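Local structure of putative hexose oxidase (Nonomuraea sp. ATCC 39727, 5AWV) at residues A266-R269 / L270-H274; V383-N386 / M387-M390; I393-G396 / A397-I401. The protein probably oxidises the primary alcohol of a sugar on glycopeptide antibiotics, using a covalently attached FAD, and binds teicoplanin. All coordinates share one frame; numbering follows the deposited sequence.

Contact 1 of 3, residues A266-R269 / L270-H274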
# COMPACT_ATOMS: atom_id res chain seq x y z
N ALA A 266 -7.64 30.56 16.37
CA ALA A 266 -7.55 29.32 17.06
C ALA A 266 -7.08 28.19 16.09
O ALA A 266 -6.32 27.35 16.49
CB ALA A 266 -8.90 28.94 17.64
N PHE A 267 -7.60 28.20 14.89
CA PHE A 267 -7.19 27.27 13.84
C PHE A 267 -5.72 27.39 13.57
O PHE A 267 -5.02 26.39 13.55
CB PHE A 267 -7.97 27.49 12.57
CG PHE A 267 -7.67 26.47 11.50
CD1 PHE A 267 -8.35 25.28 11.45
CD2 PHE A 267 -6.68 26.72 10.56
CE1 PHE A 267 -8.07 24.32 10.46
CE2 PHE A 267 -6.41 25.79 9.57
CZ PHE A 267 -7.12 24.59 9.51
N SER A 268 -5.26 28.59 13.29
CA SER A 268 -3.85 28.83 13.16
C SER A 268 -2.99 28.42 14.36
O SER A 268 -1.95 27.75 14.18
CB SER A 268 -3.56 30.27 12.74
OG SER A 268 -2.18 30.34 12.38
N ARG A 269 -3.40 28.76 15.57
CA ARG A 269 -2.70 28.28 16.75
C ARG A 269 -2.57 26.73 16.81
O ARG A 269 -1.50 26.20 17.14
CB ARG A 269 -3.38 28.82 18.01
CG ARG A 269 -2.67 28.47 19.28
CD ARG A 269 -1.31 29.14 19.37
NE ARG A 269 -0.63 28.68 20.56
CZ ARG A 269 -0.93 29.09 21.79
NH1 ARG A 269 -1.93 29.95 22.04
NH2 ARG A 269 -0.23 28.62 22.81
N LEU A 270 -3.62 26.04 16.55
CA LEU A 270 -3.64 24.58 16.51
C LEU A 270 -2.56 23.98 15.53
O LEU A 270 -1.79 23.13 15.90
CB LEU A 270 -5.04 24.07 16.10
CG LEU A 270 -5.20 22.55 15.87
CD1 LEU A 270 -4.91 21.76 17.11
CD2 LEU A 270 -6.58 22.24 15.45
N LEU A 271 -2.61 24.42 14.29
CA LEU A 271 -1.65 23.94 13.27
C LEU A 271 -0.23 24.32 13.59
O LEU A 271 0.65 23.47 13.39
CB LEU A 271 -2.05 24.33 11.86
CG LEU A 271 -3.05 23.39 11.22
CD1 LEU A 271 -4.42 23.42 11.90
CD2 LEU A 271 -3.13 23.74 9.75
N ARG A 272 0.01 25.49 14.24
CA ARG A 272 1.34 25.82 14.69
C ARG A 272 1.79 24.95 15.82
O ARG A 272 2.91 24.48 15.82
CB ARG A 272 1.57 27.31 15.05
CG ARG A 272 1.26 28.23 13.89
CD ARG A 272 1.43 29.67 14.28
NE ARG A 272 0.83 30.54 13.24
CZ ARG A 272 1.18 31.81 13.04
NH1 ARG A 272 2.19 32.37 13.79
NH2 ARG A 272 0.53 32.52 12.08
N ASN A 273 0.94 24.78 16.82
CA ASN A 273 1.23 23.91 17.96
C ASN A 273 1.68 22.48 17.49
O ASN A 273 2.66 21.93 17.95
CB ASN A 273 -0.04 23.70 18.79
CG ASN A 273 -0.40 24.87 19.71
OD1 ASN A 273 -1.48 24.86 20.31
ND2 ASN A 273 0.42 25.85 19.78
N HIS A 274 0.83 21.90 16.69
CA HIS A 274 0.97 20.56 16.18
C HIS A 274 2.23 20.43 15.36
O HIS A 274 3.00 19.55 15.61
CB HIS A 274 -0.25 20.20 15.33
CG HIS A 274 -0.12 18.89 14.61
ND1 HIS A 274 0.35 18.81 13.30
CD2 HIS A 274 -0.38 17.62 15.00
CE1 HIS A 274 0.39 17.55 12.92
NE2 HIS A 274 -0.08 16.81 13.91
O HOH W 1 -1.51 31.44 9.78
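Leu271 lies one helical turn after Phe267, its CD1 over one face of the ring at 3.9 Å from the Phe267 centroid and 16° off the ring normal, an offset CH-pi contact. CD2 reaches the ring as well, 3.9 Å from Phe267 CE2, and so both methyls of the branched leucine are used. This is the tightly packed side: Phe267 and Leu271 rest on Ile297 of strand 291-298, with helix 377-387 beside them. The stretch is part of helix 264-280, apolar toward the sheet and polar on its outer side, carried by straight i to i+4 bonds such as Leu271 N to Phe267 O, 3.2 Å. The other side holds buried Ser268 and Arg272 with one water, under bound peptide, and the partly exposed Arg269. With chi1 at -168°, the Ser268 hydroxyl swings beside its own carbonyl carbon, where Arg272 NE donates to Ser268 OG over 3.1 Å. The bond is bent, 138° at the hydrogen, and OG is tilted from the guanidinium plane; NE also forms a salt bridge with Asp377. The water lies 2.9 Å from Ser268 OG and accepts from Arg272 NH2. Arg272 NH1 and NH2 bond to bound-peptide backbone, while Arg269 forms a salt bridge with Asp335.

Contact 2 of 3, residues V383-N386 / M387-M390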
# COMPACT_ATOMS: atom_id res chain seq x y z
N VAL A 383 -4.77 26.83 3.95
CA VAL A 383 -5.58 25.71 4.38
C VAL A 383 -6.96 26.20 4.97
O VAL A 383 -8.04 25.66 4.66
CB VAL A 383 -4.83 24.85 5.40
CG1 VAL A 383 -5.72 23.84 6.00
CG2 VAL A 383 -3.60 24.18 4.77
N TYR A 384 -6.87 27.15 5.92
CA TYR A 384 -8.12 27.68 6.56
C TYR A 384 -9.06 28.18 5.52
O TYR A 384 -10.22 27.85 5.60
CB TYR A 384 -7.81 28.78 7.55
CG TYR A 384 -9.02 29.18 8.33
CD1 TYR A 384 -9.52 28.34 9.27
CD2 TYR A 384 -9.67 30.42 8.13
CE1 TYR A 384 -10.62 28.63 10.02
CE2 TYR A 384 -10.79 30.74 8.89
CZ TYR A 384 -11.25 29.84 9.81
OH TYR A 384 -12.34 30.03 10.58
N GLU A 385 -8.57 28.98 4.59
CA GLU A 385 -9.39 29.58 3.58
C GLU A 385 -10.12 28.56 2.74
O GLU A 385 -11.33 28.65 2.56
CB GLU A 385 -8.56 30.55 2.70
CG GLU A 385 -9.09 30.93 1.29
CD GLU A 385 -10.54 31.36 1.23
OE1 GLU A 385 -11.19 31.24 0.13
OE2 GLU A 385 -11.05 31.84 2.29
N ASN A 386 -9.41 27.54 2.20
CA ASN A 386 -10.10 26.55 1.41
C ASN A 386 -10.99 25.62 2.23
O ASN A 386 -12.11 25.18 1.79
CB ASN A 386 -9.00 25.83 0.53
CG ASN A 386 -8.42 26.72 -0.50
OD1 ASN A 386 -8.98 26.87 -1.56
ND2 ASN A 386 -7.31 27.33 -0.23
N MET A 387 -10.60 25.31 3.47
CA MET A 387 -11.42 24.43 4.28
C MET A 387 -12.75 25.09 4.77
O MET A 387 -13.65 24.38 5.21
CB MET A 387 -10.65 23.93 5.53
CG MET A 387 -9.60 22.83 5.28
SD MET A 387 -10.22 21.41 4.38
CE MET A 387 -11.50 20.86 5.49
N THR A 388 -12.79 26.42 4.81
CA THR A 388 -13.98 27.14 5.20
C THR A 388 -14.83 27.56 4.02
O THR A 388 -15.88 28.16 4.25
CB THR A 388 -13.63 28.36 6.09
OG1 THR A 388 -12.63 29.19 5.50
CG2 THR A 388 -13.15 27.89 7.36
N HIS A 389 -14.42 27.23 2.79
CA HIS A 389 -15.12 27.53 1.54
C HIS A 389 -15.24 26.31 0.66
O HIS A 389 -14.59 26.14 -0.37
CB HIS A 389 -14.48 28.74 0.91
CG HIS A 389 -14.66 29.94 1.81
ND1 HIS A 389 -13.64 30.47 2.58
CD2 HIS A 389 -15.80 30.58 2.19
CE1 HIS A 389 -14.13 31.44 3.34
NE2 HIS A 389 -15.43 31.54 3.11
N MET A 390 -16.08 25.42 1.15
CA MET A 390 -16.28 24.11 0.52
C MET A 390 -17.75 23.82 0.30
O MET A 390 -18.27 22.74 0.61
CB MET A 390 -15.52 23.02 1.35
CG MET A 390 -15.96 22.70 2.74
SD MET A 390 -14.57 21.81 3.59
CE MET A 390 -14.91 20.21 2.98
O HOH W 2 -12.41 27.01 -1.59
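A chi1 of 52° sets Thr388 OG1 between its backbone N and carbonyl carbon, turned back to the preceding helical turn, and leaves CG2 facing the ring of Tyr384. OG1 donates to Tyr384 O at 2.8 Å, while Thr388 N donates to the same oxygen at 3.0 Å; the two donors come from opposite faces of the carbonyl plane, so one acceptor is gripped twice. The threonine methyl meanwhile lies over one face of the tyrosine, 3.8 Å from CG2 to the Tyr384 ring centroid and 18° off the normal. Threonine suits the place because its two branches do both jobs. One residue on, His389 ND1 donates to Glu385 O over 2.9 Å, in the plane of that carbonyl. The Glu385 chain bends at chi2 and brings OE2 to 2.9 Å from His389 ND1, the carboxylate plane 31° from the imidazole. On the buried side, the side chains of Val383 and Met387 lie side by side, CG1 to CG 4.1 Å. His389 N donates to Asn386 O at 3.2 Å, an i to i+3 bond. Here Thr388 OG1 and His389 ND1 add side-chain bonds to carbonyls of the last turn as helix 377-387 passes into the loop before strand 395-402.

Contact 3 of 3, residues I393-G396 / A397-I401. With T55 (8-methylnonanoic acid), chain Z.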
# COMPACT_ATOMS: atom_id res chain seq x y z
N ILE A 393 -19.05 20.53 -1.58
CA ILE A 393 -18.03 19.49 -1.43
C ILE A 393 -18.52 18.50 -0.45
O ILE A 393 -18.78 18.86 0.71
CB ILE A 393 -16.70 20.08 -0.95
CG1 ILE A 393 -16.30 21.22 -1.85
CG2 ILE A 393 -15.66 18.94 -0.80
CD1 ILE A 393 -16.22 20.79 -3.33
N ASP A 394 -18.72 17.26 -0.89
CA ASP A 394 -19.16 16.19 -0.03
C ASP A 394 -18.21 15.87 1.12
O ASP A 394 -18.63 15.76 2.28
CB ASP A 394 -19.41 14.89 -0.82
CG ASP A 394 -20.59 14.98 -1.81
OD1 ASP A 394 -21.34 15.96 -1.75
OD2 ASP A 394 -20.73 14.07 -2.66
N TYR A 395 -16.93 15.65 0.80
CA TYR A 395 -15.87 15.49 1.83
C TYR A 395 -14.64 16.12 1.33
O TYR A 395 -14.32 15.97 0.15
CB TYR A 395 -15.56 14.03 2.14
CG TYR A 395 -14.44 13.86 3.17
CD1 TYR A 395 -14.65 14.18 4.51
CD2 TYR A 395 -13.19 13.31 2.81
CE1 TYR A 395 -13.65 14.06 5.47
CE2 TYR A 395 -12.18 13.14 3.76
CZ TYR A 395 -12.38 13.53 5.06
OH TYR A 395 -11.41 13.36 5.99
N GLY A 396 -14.04 16.96 2.17
CA GLY A 396 -12.80 17.57 1.87
C GLY A 396 -12.02 17.61 3.17
O GLY A 396 -12.60 17.85 4.26
N ALA A 397 -10.70 17.35 3.08
CA ALA A 397 -9.88 17.31 4.28
C ALA A 397 -8.39 17.54 4.01
O ALA A 397 -7.89 17.32 2.85
CB ALA A 397 -10.11 16.01 5.03
N VAL A 398 -7.70 18.03 5.04
CA VAL A 398 -6.22 17.99 5.11
C VAL A 398 -5.85 17.11 6.28
O VAL A 398 -6.32 17.36 7.42
CB VAL A 398 -5.63 19.37 5.32
CG1 VAL A 398 -4.09 19.29 5.46
CG2 VAL A 398 -6.04 20.23 4.15
N TRP A 399 -5.07 16.06 6.03
CA TRP A 399 -4.57 15.17 7.08
C TRP A 399 -3.04 15.38 7.22
O TRP A 399 -2.34 15.39 6.19
CB TRP A 399 -4.81 13.69 6.76
CG TRP A 399 -6.21 13.27 6.71
CD1 TRP A 399 -7.33 14.06 6.78
CD2 TRP A 399 -6.69 11.92 6.57
NE1 TRP A 399 -8.44 13.30 6.69
CE2 TRP A 399 -8.08 11.98 6.56
CE3 TRP A 399 -6.05 10.68 6.48
CZ2 TRP A 399 -8.87 10.82 6.44
CZ3 TRP A 399 -6.83 9.52 6.38
CH2 TRP A 399 -8.22 9.61 6.33
N LEU A 400 -2.58 15.55 8.45
CA LEU A 400 -1.19 15.77 8.75
C LEU A 400 -0.79 14.53 9.56
O LEU A 400 -1.28 14.30 10.68
CB LEU A 400 -1.02 17.03 9.54
CG LEU A 400 -1.34 18.34 8.74
CD1 LEU A 400 -2.04 19.35 9.61
CD2 LEU A 400 -0.07 18.92 8.19
N ILE A 401 -0.03 13.63 8.92
CA ILE A 401 0.20 12.27 9.42
C ILE A 401 1.59 12.20 9.99
O ILE A 401 2.55 12.54 9.26
CB ILE A 401 0.06 11.28 8.22
CG1 ILE A 401 -1.31 11.46 7.48
CG2 ILE A 401 0.18 9.85 8.63
CD1 ILE A 401 -1.30 10.75 6.11
CAD T55 Z . -17.74 12.21 0.06
CAE T55 Z . -18.03 10.74 0.22
CAG T55 Z . -17.03 10.10 1.19
CAH T55 Z . -15.63 10.11 0.58
CAI T55 Z . -14.58 9.68 1.60
CAJ T55 Z . -13.18 9.67 0.98
CAK T55 Z . -12.29 8.81 1.84
CAL T55 Z . -10.92 8.56 1.19
CAF T55 Z . -19.44 10.59 0.73
C T55 Z . -10.05 7.80 2.20
O T55 Z . -10.48 7.43 3.32
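Strand 395-402, an inner strand of the seven-stranded antiparallel sheet, presents Tyr395, Ala397 and Trp399 on one side, at the wall of the pocket that holds the acyl chain and aminosugar acid of teicoplanin. Tyr395 extends along the strand, since chi1 at 178° puts CG opposite the backbone N, and its ring passes across Ala397 to end at the indole of Trp399. There Trp399 NE1 donates to Tyr395 OH over 3.1 Å, with 146° at the hydrogen. The hydroxyl oxygen lies at the indole edge, 12° out of its plane, although the two side chains run at about a right angle. The Ala397 methyl meets the phenol end obliquely, and a small methyl suits the place, since the phenol passes close by: CB is 3.4 Å from Tyr395 CZ and a close 3.1 Å from Tyr395 OH. The 8-methylnonanoic acid follows the other side of the tyrosine. Its methyl CAD lies 3.5 Å from Tyr395 CB and 3.3 Å from Asp394 CB, and CAI approaches the ring obliquely, 4.1 Å from Tyr395 CD2. Asp394 OD2 accepts from Ala433 N, while Trp399 touches the aminosugar acid and stands about 7 Å from the nearest atom of the FAD. The indole N-H is thus spent on the phenol oxygen, which probably restrains both rings, with the phenol flank along the acyl chain.

All three contacts belong to one layered unit, in which helices, among them 264-280 and 377-387, lie against the seven-stranded sheet. Contacts 1 and 2 share the helical layer and meet directly, Phe267 CG standing 3.4 Å from Tyr384 CD1, whereas contact 3 lies in the sheet. Contact 2 backs onto contact 3 through its methionines, with Met387 CE 3.4 Å from Gly396 O; contact 1 reaches it through His274 and Leu400. Contact 3 is buried and contact 2 only partly so, ending in an exposed histidine, while contact 1 is mostly buried despite its charged outer side. Accordingly, charge and water mark the two helical contacts, and a neutral indole-to-phenol hydrogen bond marks the ligand-facing strand.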